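Local coordinates for glutaredoxin (Methanosarcina mazei, PDB 3NZN), which probably acts as a thiol-disulfide oxidoreductase of the thioredoxin fold, using a CxxC cysteine pair to reduce disulfides in partner proteins, at residues A[25-30]-A[63-68]; A[34-39]-A[51-56]; A[71-76]-A[88-93]. All blocks are in the same frame, centred on the assembly; numbering follows the deposited sequence.

How the contacts relate
All three contacts tie elements of one mixed sheet to what packs on it. Contact 1 is the buried one: a tyrosine of the inner strand 24-28 meets helix 59-72 on one side of the sheet. Contact 2 sets helix 33-45 against the neighbouring strand 49-53 and is only partly buried. Contact 3 returns to helix 59-72, now at its end, where it meets strand 87-90, outermost in this chain's sheet. The chemistry follows the place. Contact 1 is a phenol against aliphatic carbons, contact 2 lays lysine chains on tyrosine rings beside a sulfate, and contact 3 pairs a phenylalanine with an alanine and an asparagine amide with a valine. Contacts 2 and 3 touch where Phe92 packs on Thr38.

Contact 1 (A[25-30]-A[63-68]); sequences IMYGLS and EEAVEE
Tyr27 of strand 24-28 reaches across to helix 59-72 and meets two residues one turn apart, Ala65 and Glu68. Its CG lies anti to the carbonyl carbon (chi1 -66°), which sends the ring out from the sheet toward the helix. Tyr27 CE1 takes the alanine methyl, 4.1 Å from Ala65 CB. CE2, CZ and OH of the tyrosine meet Glu68 CG. Tyr27 CE2 is 3.8 Å from Glu68 CG, and Tyr27 OH comes to 3.3 Å from the same CG. Both partners approach the ring obliquely.

The Glu68 chain crosses the tyrosine at about a right angle. Its CG is anti to the backbone N, and a bend at chi2 (74°) turns the carboxylate off the line of the chain. The methylene therefore faces the phenol, and Glu68 CD stands 4.1 Å from Tyr27 OH. The carboxylate and ring planes are 52° apart. One carboxylate oxygen, OE1, has a long, weak ion pair with Arg71 further along the helix.

The tyrosine also packs on Val52 and Ile82 of the two flanking strands, and Glu68 touches Ile82 too. This is the sheet-to-helix layer of a thioredoxin-type fold. The Tyr27 side chain lies near the CxxC residues without touching them. Between these segments the contact is van der Waals packing, in which even the phenol oxygen meets a methylene. The glutamate shares in it through its methylenes and not through a bond from its charge.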
# COMPACT_ATOMS: atom_id res chain seq x y z
N ILE A 25 8.84 -18.59 -0.52
CA ILE A 25 8.91 -17.12 -0.70
C ILE A 25 8.11 -16.41 0.39
O ILE A 25 7.02 -16.71 0.63
CB ILE A 25 8.52 -16.70 -2.12
CG1 ILE A 25 8.67 -15.17 -2.28
CG2 ILE A 25 7.18 -17.09 -2.40
CD1 ILE A 25 8.88 -14.80 -3.69
N MET A 26 8.83 -15.52 1.07
CA MET A 26 8.17 -14.66 2.05
C MET A 26 7.95 -13.23 1.47
O MET A 26 8.85 -12.61 1.08
CB MET A 26 9.02 -14.52 3.34
CG MET A 26 8.29 -13.69 4.47
SD MET A 26 9.38 -12.94 5.78
CE MET A 26 10.84 -13.71 5.20
N TYR A 27 6.67 -12.88 1.36
CA TYR A 27 6.29 -11.48 1.08
C TYR A 27 6.16 -10.73 2.40
O TYR A 27 5.46 -11.09 3.24
CB TYR A 27 5.00 -11.41 0.28
CG TYR A 27 5.19 -11.99 -1.10
CD1 TYR A 27 5.62 -11.19 -2.15
CD2 TYR A 27 4.91 -13.32 -1.37
CE1 TYR A 27 5.79 -11.72 -3.43
CE2 TYR A 27 5.09 -13.84 -2.66
CZ TYR A 27 5.52 -13.06 -3.64
OH TYR A 27 5.64 -13.69 -4.86
N GLY A 28 6.91 -9.62 2.47
CA GLY A 28 6.90 -8.82 3.67
C GLY A 28 6.94 -7.32 3.38
O GLY A 28 6.86 -6.91 2.21
N LEU A 29 7.11 -6.54 4.41
CA LEU A 29 7.36 -5.11 4.31
C LEU A 29 8.71 -4.83 4.97
O LEU A 29 9.06 -5.50 5.94
CB LEU A 29 6.27 -4.31 5.05
CG LEU A 29 4.84 -4.55 4.60
CD1 LEU A 29 3.81 -3.81 5.43
CD2 LEU A 29 4.59 -4.32 3.11
N SER A 30 9.43 -3.83 4.50
CA SER A 30 10.69 -3.49 5.03
C SER A 30 10.70 -3.04 6.50
O SER A 30 11.65 -3.16 7.21
CB SER A 30 11.42 -2.54 4.13
OG SER A 30 10.78 -1.25 4.20
N GLU A 63 2.60 -4.26 -8.39
CA GLU A 63 1.27 -4.72 -8.72
C GLU A 63 1.26 -6.27 -8.69
O GLU A 63 0.35 -6.89 -8.14
CB GLU A 63 0.83 -4.21 -10.07
CG GLU A 63 -0.57 -4.60 -10.44
CD GLU A 63 -1.07 -3.99 -11.76
OE1 GLU A 63 -0.27 -3.24 -12.36
OE2 GLU A 63 -2.24 -4.29 -12.14
N GLU A 64 2.23 -6.86 -9.36
CA GLU A 64 2.32 -8.27 -9.48
C GLU A 64 2.55 -8.95 -8.09
O GLU A 64 2.01 -10.00 -7.77
CB GLU A 64 3.39 -8.69 -10.41
CG GLU A 64 3.10 -8.39 -11.84
CD GLU A 64 4.32 -8.39 -12.77
OE1 GLU A 64 5.45 -8.56 -12.36
OE2 GLU A 64 4.14 -8.24 -13.99
N ALA A 65 3.32 -8.32 -7.21
CA ALA A 65 3.55 -8.88 -5.88
C ALA A 65 2.28 -8.87 -5.09
O ALA A 65 1.97 -9.86 -4.40
CB ALA A 65 4.70 -8.14 -5.19
N VAL A 66 1.53 -7.75 -5.11
CA VAL A 66 0.30 -7.69 -4.39
C VAL A 66 -0.68 -8.71 -4.91
O VAL A 66 -1.40 -9.33 -4.13
CB VAL A 66 -0.28 -6.26 -4.37
CG1 VAL A 66 -1.70 -6.31 -3.88
CG2 VAL A 66 0.68 -5.35 -3.54
N GLU A 67 -0.77 -8.86 -6.23
CA GLU A 67 -1.67 -9.87 -6.75
C GLU A 67 -1.27 -11.25 -6.30
O GLU A 67 -2.16 -12.09 -6.05
CB GLU A 67 -1.65 -9.83 -8.27
CG GLU A 67 -2.26 -8.65 -8.89
CD GLU A 67 -1.92 -8.42 -10.41
OE1 GLU A 67 -0.96 -8.99 -11.03
OE2 GLU A 67 -2.58 -7.56 -10.99
N GLU A 68 0.02 -11.56 -6.23
CA GLU A 68 0.43 -12.87 -5.75
C GLU A 68 0.03 -13.09 -4.27
O GLU A 68 -0.45 -14.15 -3.92
CB GLU A 68 1.91 -13.01 -5.94
CG GLU A 68 2.47 -14.31 -5.37
CD GLU A 68 2.17 -15.54 -6.18
OE1 GLU A 68 1.46 -15.48 -7.23
OE2 GLU A 68 2.69 -16.66 -5.76

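Contact 2 (A[34-39]-A[51-56]); sequences WCKKTK and YVYVDR. With SO4 (sulfate ion), chain F.
Lys39 lays its CE over one face of the Tyr51 ring, 3.6 Å from the ring centroid and 25° off the normal. This is a CH-pi contact, displaced toward the rim, with Lys39 CE 3.3 Å from Tyr51 CZ. The lysine runs extended from the helix, CG anti to the backbone N (chi1 180°), and bends only at chi4. Lys39 CD also lies 3.8 Å from Tyr53 OH. Lys36 CE comes to 3.6 Å from the same hydroxyl, Tyr53 OH. The Lys36 ammonium is hydrogen-bonded to the backbone oxygens of Leu29 and Cys32.

Tyr51 OH donates a 2.6 Å hydrogen bond to sulfate O4, which lies at the ring edge. Lys10 NZ also bonds this hydroxyl. The ion, probably from the crystallisation liquor, is also bound by Lys10 and His15. A leucine in place of Tyr51 would probably leave the sulfate without its phenol donor and the Lys39 methylenes without a flat face to lie on.

Helix 33-45 runs nearly antiparallel to strand 49-53; the axes of 34-39 and 51-53 make 163°. Together with strand 24-28 they form a beta-alpha-beta unit, and Cys35, in disulfide with Cys32, lies near the start of its helix.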
# COMPACT_ATOMS: atom_id res chain seq x y z
N TRP A 34 7.43 -8.55 12.53
CA TRP A 34 7.13 -9.93 12.39
C TRP A 34 7.65 -10.54 11.11
O TRP A 34 7.94 -11.74 11.04
CB TRP A 34 5.69 -10.21 12.65
CG TRP A 34 5.26 -9.87 14.03
CD1 TRP A 34 4.55 -8.79 14.42
CD2 TRP A 34 5.47 -10.69 15.19
NE1 TRP A 34 4.30 -8.86 15.77
CE2 TRP A 34 4.88 -10.00 16.26
CE3 TRP A 34 6.16 -11.89 15.44
CZ2 TRP A 34 4.89 -10.50 17.53
CZ3 TRP A 34 6.12 -12.40 16.72
CH2 TRP A 34 5.50 -11.72 17.74
N CYS A 35 7.76 -9.71 10.08
CA CYS A 35 8.40 -10.13 8.84
C CYS A 35 9.85 -10.41 9.13
O CYS A 35 10.41 -11.43 8.68
CB CYS A 35 8.28 -9.11 7.76
SG CYS A 35 6.62 -8.70 7.22
N LYS A 36 10.52 -9.56 9.90
CA LYS A 36 11.93 -9.78 10.20
C LYS A 36 12.11 -11.05 11.04
O LYS A 36 13.05 -11.81 10.84
CB LYS A 36 12.47 -8.57 10.90
CG LYS A 36 12.70 -7.30 10.17
CD LYS A 36 13.22 -7.36 8.66
CE LYS A 36 12.49 -6.27 7.80
NZ LYS A 36 11.02 -6.63 7.64
N LYS A 37 11.19 -11.30 11.95
CA LYS A 37 11.28 -12.49 12.76
C LYS A 37 11.07 -13.73 11.89
O LYS A 37 11.71 -14.78 12.12
CB LYS A 37 10.19 -12.52 13.82
CG LYS A 37 10.33 -11.65 15.01
CD LYS A 37 10.03 -12.38 16.33
CE LYS A 37 10.46 -11.52 17.60
NZ LYS A 37 11.90 -11.79 18.20
N THR A 38 10.19 -13.70 10.91
CA THR A 38 10.03 -14.78 9.95
C THR A 38 11.23 -14.99 9.11
O THR A 38 11.67 -16.19 8.94
CB THR A 38 8.80 -14.46 9.06
OG1 THR A 38 7.64 -14.28 9.90
CG2 THR A 38 8.55 -15.61 8.08
N LYS A 39 11.87 -13.96 8.59
CA LYS A 39 13.10 -14.08 7.89
C LYS A 39 14.18 -14.74 8.75
O LYS A 39 14.91 -15.57 8.26
CB LYS A 39 13.51 -12.72 7.32
CG LYS A 39 14.73 -12.65 6.59
CD LYS A 39 14.97 -11.30 5.90
CE LYS A 39 16.30 -11.25 5.21
NZ LYS A 39 17.38 -11.02 6.25
N TYR A 51 12.82 -13.69 -0.34
CA TYR A 51 11.95 -12.69 0.35
C TYR A 51 11.86 -11.43 -0.57
O TYR A 51 12.71 -11.17 -1.36
CB TYR A 51 12.38 -12.40 1.72
CG TYR A 51 13.69 -11.75 1.88
CD1 TYR A 51 13.77 -10.36 1.95
CD2 TYR A 51 14.89 -12.46 1.81
CE1 TYR A 51 14.95 -9.74 2.06
CE2 TYR A 51 16.11 -11.82 1.92
CZ TYR A 51 16.12 -10.45 2.04
OH TYR A 51 17.29 -9.78 2.13
N VAL A 52 10.69 -10.80 -0.37
CA VAL A 52 10.34 -9.56 -1.16
C VAL A 52 9.76 -8.60 -0.17
O VAL A 52 8.89 -8.89 0.61
CB VAL A 52 9.27 -9.93 -2.20
CG1 VAL A 52 8.80 -8.67 -2.98
CG2 VAL A 52 9.83 -10.98 -3.18
N TYR A 53 10.29 -7.31 -0.28
CA TYR A 53 9.71 -6.23 0.49
C TYR A 53 8.75 -5.43 -0.41
O TYR A 53 9.23 -4.66 -1.32
CB TYR A 53 10.81 -5.32 1.02
CG TYR A 53 11.67 -5.96 2.08
CD1 TYR A 53 11.13 -6.78 3.06
CD2 TYR A 53 13.02 -5.73 2.13
CE1 TYR A 53 11.94 -7.36 4.02
CE2 TYR A 53 13.85 -6.33 3.11
CZ TYR A 53 13.28 -7.13 4.02
OH TYR A 53 14.10 -7.76 4.97
N VAL A 54 7.52 -5.69 -0.31
CA VAL A 54 6.53 -5.22 -1.27
C VAL A 54 6.50 -3.61 -1.21
O VAL A 54 6.30 -3.04 -2.33
CB VAL A 54 5.16 -5.76 -0.97
CG1 VAL A 54 4.10 -5.19 -1.83
CG2 VAL A 54 5.13 -7.33 -1.19
N ASP A 55 6.74 -3.05 -0.11
CA ASP A 55 6.71 -1.58 -0.04
C ASP A 55 7.90 -0.98 -0.70
O ASP A 55 7.89 0.26 -0.91
CB ASP A 55 6.72 -1.15 1.38
CG ASP A 55 7.94 -1.59 2.13
OD1 ASP A 55 8.27 -2.81 2.15
OD2 ASP A 55 8.55 -0.83 2.86
N ARG A 56 8.92 -1.69 -1.14
CA ARG A 56 10.05 -1.20 -1.86
C ARG A 56 9.95 -1.42 -3.34
O ARG A 56 10.85 -1.10 -4.07
CB ARG A 56 11.36 -1.74 -1.28
CG ARG A 56 11.61 -1.15 0.06
CD ARG A 56 12.92 -1.41 0.58
NE ARG A 56 13.18 -0.66 1.80
CZ ARG A 56 14.16 -1.06 2.62
NH1 ARG A 56 14.90 -2.07 2.27
NH2 ARG A 56 14.40 -0.43 3.76
S SO4 F . 20.64 -10.61 2.07
O1 SO4 F . 21.41 -11.00 0.83
O2 SO4 F . 21.33 -11.16 3.24
O3 SO4 F . 20.57 -9.22 2.19
O4 SO4 F . 19.35 -11.33 1.86

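Contact 3 (A[71-76]-A[88-93]); sequences RFNPSV and AIVGFK
The end of helix 59-72 and the turn after it belong to the helix-to-sheet layer of the thioredoxin-type fold, and here they meet strand 87-90, outermost in this chain's sheet. Phe72, the last helical residue, makes the first contact. Its CB packs against the methyl of Ala88, with Phe72 CB 3.8 Å from Ala88 CB. Ala88 CB also lies 3.7 Å from Phe72 O, at the end of the helix. The phenyl group leaves with CG anti to the carbonyl carbon (chi1 -79°), and Phe72 CD1 is 4.0 Å from Ala88 CB. The methyl lies obliquely to the ring. Phe72 also packs on Ile82 of strand 77-83.

Asn73 makes the second contact. Its CG is anti to the backbone N (chi1 173°), which carries the amide toward Val90, and the two side chains cross at about a right angle. The nitrogen faces both methyls of the valine: Asn73 ND2 is 3.6 Å from Val90 CG2 and 3.7 Å from Val90 CG1.

The two contacts follow strand 87-90 along the sheet. Ala88 and Val90 turn to the helix side, while Ile89 between them points away and packs on helix 94-100. Asn73 is the first residue to leave helical angles, and it opens a type I turn closed by a 2.9 Å bond from Val76 N to Asn73 O. Ser75 N gives a weak bond to Asn73 OD1 at 3.2 Å. Asn73 ND2 is hydrogen-bonded to Thr80 OG1 and Ser77 OG of strand 77-83, so ND2 has two hydroxyl partners and OD1 one weak one while Val90 packs against the amide. Val90 also touches Ala3 of the second subunit.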
# COMPACT_ATOMS: atom_id res chain seq x y z
N ARG A 71 -3.78 -13.62 -3.98
CA ARG A 71 -4.18 -14.98 -4.43
C ARG A 71 -4.19 -16.00 -3.26
O ARG A 71 -5.08 -16.78 -3.13
CB ARG A 71 -3.28 -15.48 -5.54
CG ARG A 71 -3.44 -16.95 -5.89
CD ARG A 71 -2.41 -17.34 -6.91
NE ARG A 71 -2.18 -18.78 -6.95
CZ ARG A 71 -1.22 -19.30 -7.66
NH1 ARG A 71 -0.43 -18.54 -8.35
NH2 ARG A 71 -1.05 -20.61 -7.64
N PHE A 72 -3.15 -15.89 -2.42
CA PHE A 72 -2.92 -16.83 -1.35
C PHE A 72 -3.45 -16.32 0.00
O PHE A 72 -3.59 -17.06 0.97
CB PHE A 72 -1.45 -17.12 -1.20
CG PHE A 72 -0.96 -18.10 -2.26
CD1 PHE A 72 -1.12 -19.44 -2.07
CD2 PHE A 72 -0.29 -17.70 -3.35
CE1 PHE A 72 -0.71 -20.35 -3.02
CE2 PHE A 72 0.14 -18.66 -4.31
CZ PHE A 72 -0.03 -19.95 -4.06
N ASN A 73 -3.72 -15.03 0.07
CA ASN A 73 -4.05 -14.33 1.31
C ASN A 73 -4.87 -13.09 0.94
O ASN A 73 -4.37 -12.01 0.77
CB ASN A 73 -2.81 -13.88 2.05
CG ASN A 73 -3.14 -13.02 3.26
OD1 ASN A 73 -4.27 -13.00 3.70
ND2 ASN A 73 -2.14 -12.41 3.83
N PRO A 74 -6.20 -13.26 0.88
CA PRO A 74 -7.05 -12.16 0.51
C PRO A 74 -6.98 -10.91 1.36
O PRO A 74 -7.42 -9.82 0.90
CB PRO A 74 -8.44 -12.80 0.48
CG PRO A 74 -8.19 -14.28 0.23
CD PRO A 74 -6.91 -14.56 0.83
N SER A 75 -6.51 -11.06 2.57
CA SER A 75 -6.31 -9.93 3.46
C SER A 75 -5.20 -8.99 2.98
O SER A 75 -5.05 -7.84 3.51
CB SER A 75 -6.09 -10.34 4.89
OG SER A 75 -7.15 -11.04 5.38
N VAL A 76 -4.30 -9.48 2.14
CA VAL A 76 -3.11 -8.73 1.75
C VAL A 76 -2.44 -8.18 2.97
O VAL A 76 -2.25 -6.99 3.22
CB VAL A 76 -3.42 -7.67 0.68
CG1 VAL A 76 -2.16 -7.13 0.12
CG2 VAL A 76 -4.31 -8.32 -0.39
N ALA A 88 0.11 -21.50 2.17
CA ALA A 88 0.34 -20.11 2.56
C ALA A 88 0.23 -19.97 4.11
O ALA A 88 -0.73 -20.43 4.71
CB ALA A 88 -0.65 -19.19 1.88
N ILE A 89 1.21 -19.32 4.71
CA ILE A 89 1.20 -19.07 6.14
C ILE A 89 1.22 -17.57 6.34
O ILE A 89 2.10 -16.84 5.81
CB ILE A 89 2.41 -19.70 6.85
CG1 ILE A 89 2.36 -21.22 6.55
CG2 ILE A 89 2.37 -19.37 8.29
CD1 ILE A 89 3.65 -21.95 7.04
N VAL A 90 0.20 -17.08 7.02
CA VAL A 90 -0.00 -15.63 7.24
C VAL A 90 0.43 -15.34 8.64
O VAL A 90 -0.10 -15.90 9.58
CB VAL A 90 -1.41 -15.29 6.94
CG1 VAL A 90 -1.63 -13.76 7.24
CG2 VAL A 90 -1.77 -15.56 5.48
N GLY A 91 1.36 -14.39 8.82
CA GLY A 91 1.93 -14.06 10.09
C GLY A 91 3.15 -14.90 10.44
O GLY A 91 3.47 -15.86 9.79
N PHE A 92 3.75 -14.52 11.52
CA PHE A 92 4.80 -15.31 12.15
C PHE A 92 4.18 -16.39 12.99
O PHE A 92 3.67 -16.15 14.03
CB PHE A 92 5.69 -14.43 12.98
CG PHE A 92 6.81 -15.21 13.62
CD1 PHE A 92 7.87 -15.70 12.87
CD2 PHE A 92 6.80 -15.52 14.99
CE1 PHE A 92 8.87 -16.45 13.45
CE2 PHE A 92 7.84 -16.28 15.56
CZ PHE A 92 8.85 -16.69 14.80
N LYS A 93 4.13 -17.59 12.41
CA LYS A 93 3.61 -18.77 13.01
C LYS A 93 4.72 -19.80 13.07
O LYS A 93 4.91 -20.53 12.12
CB LYS A 93 2.42 -19.29 12.26
CG LYS A 93 1.19 -18.25 12.39
CD LYS A 93 0.00 -18.71 11.61
CE LYS A 93 -0.71 -19.79 12.44
NZ LYS A 93 -2.00 -20.21 11.73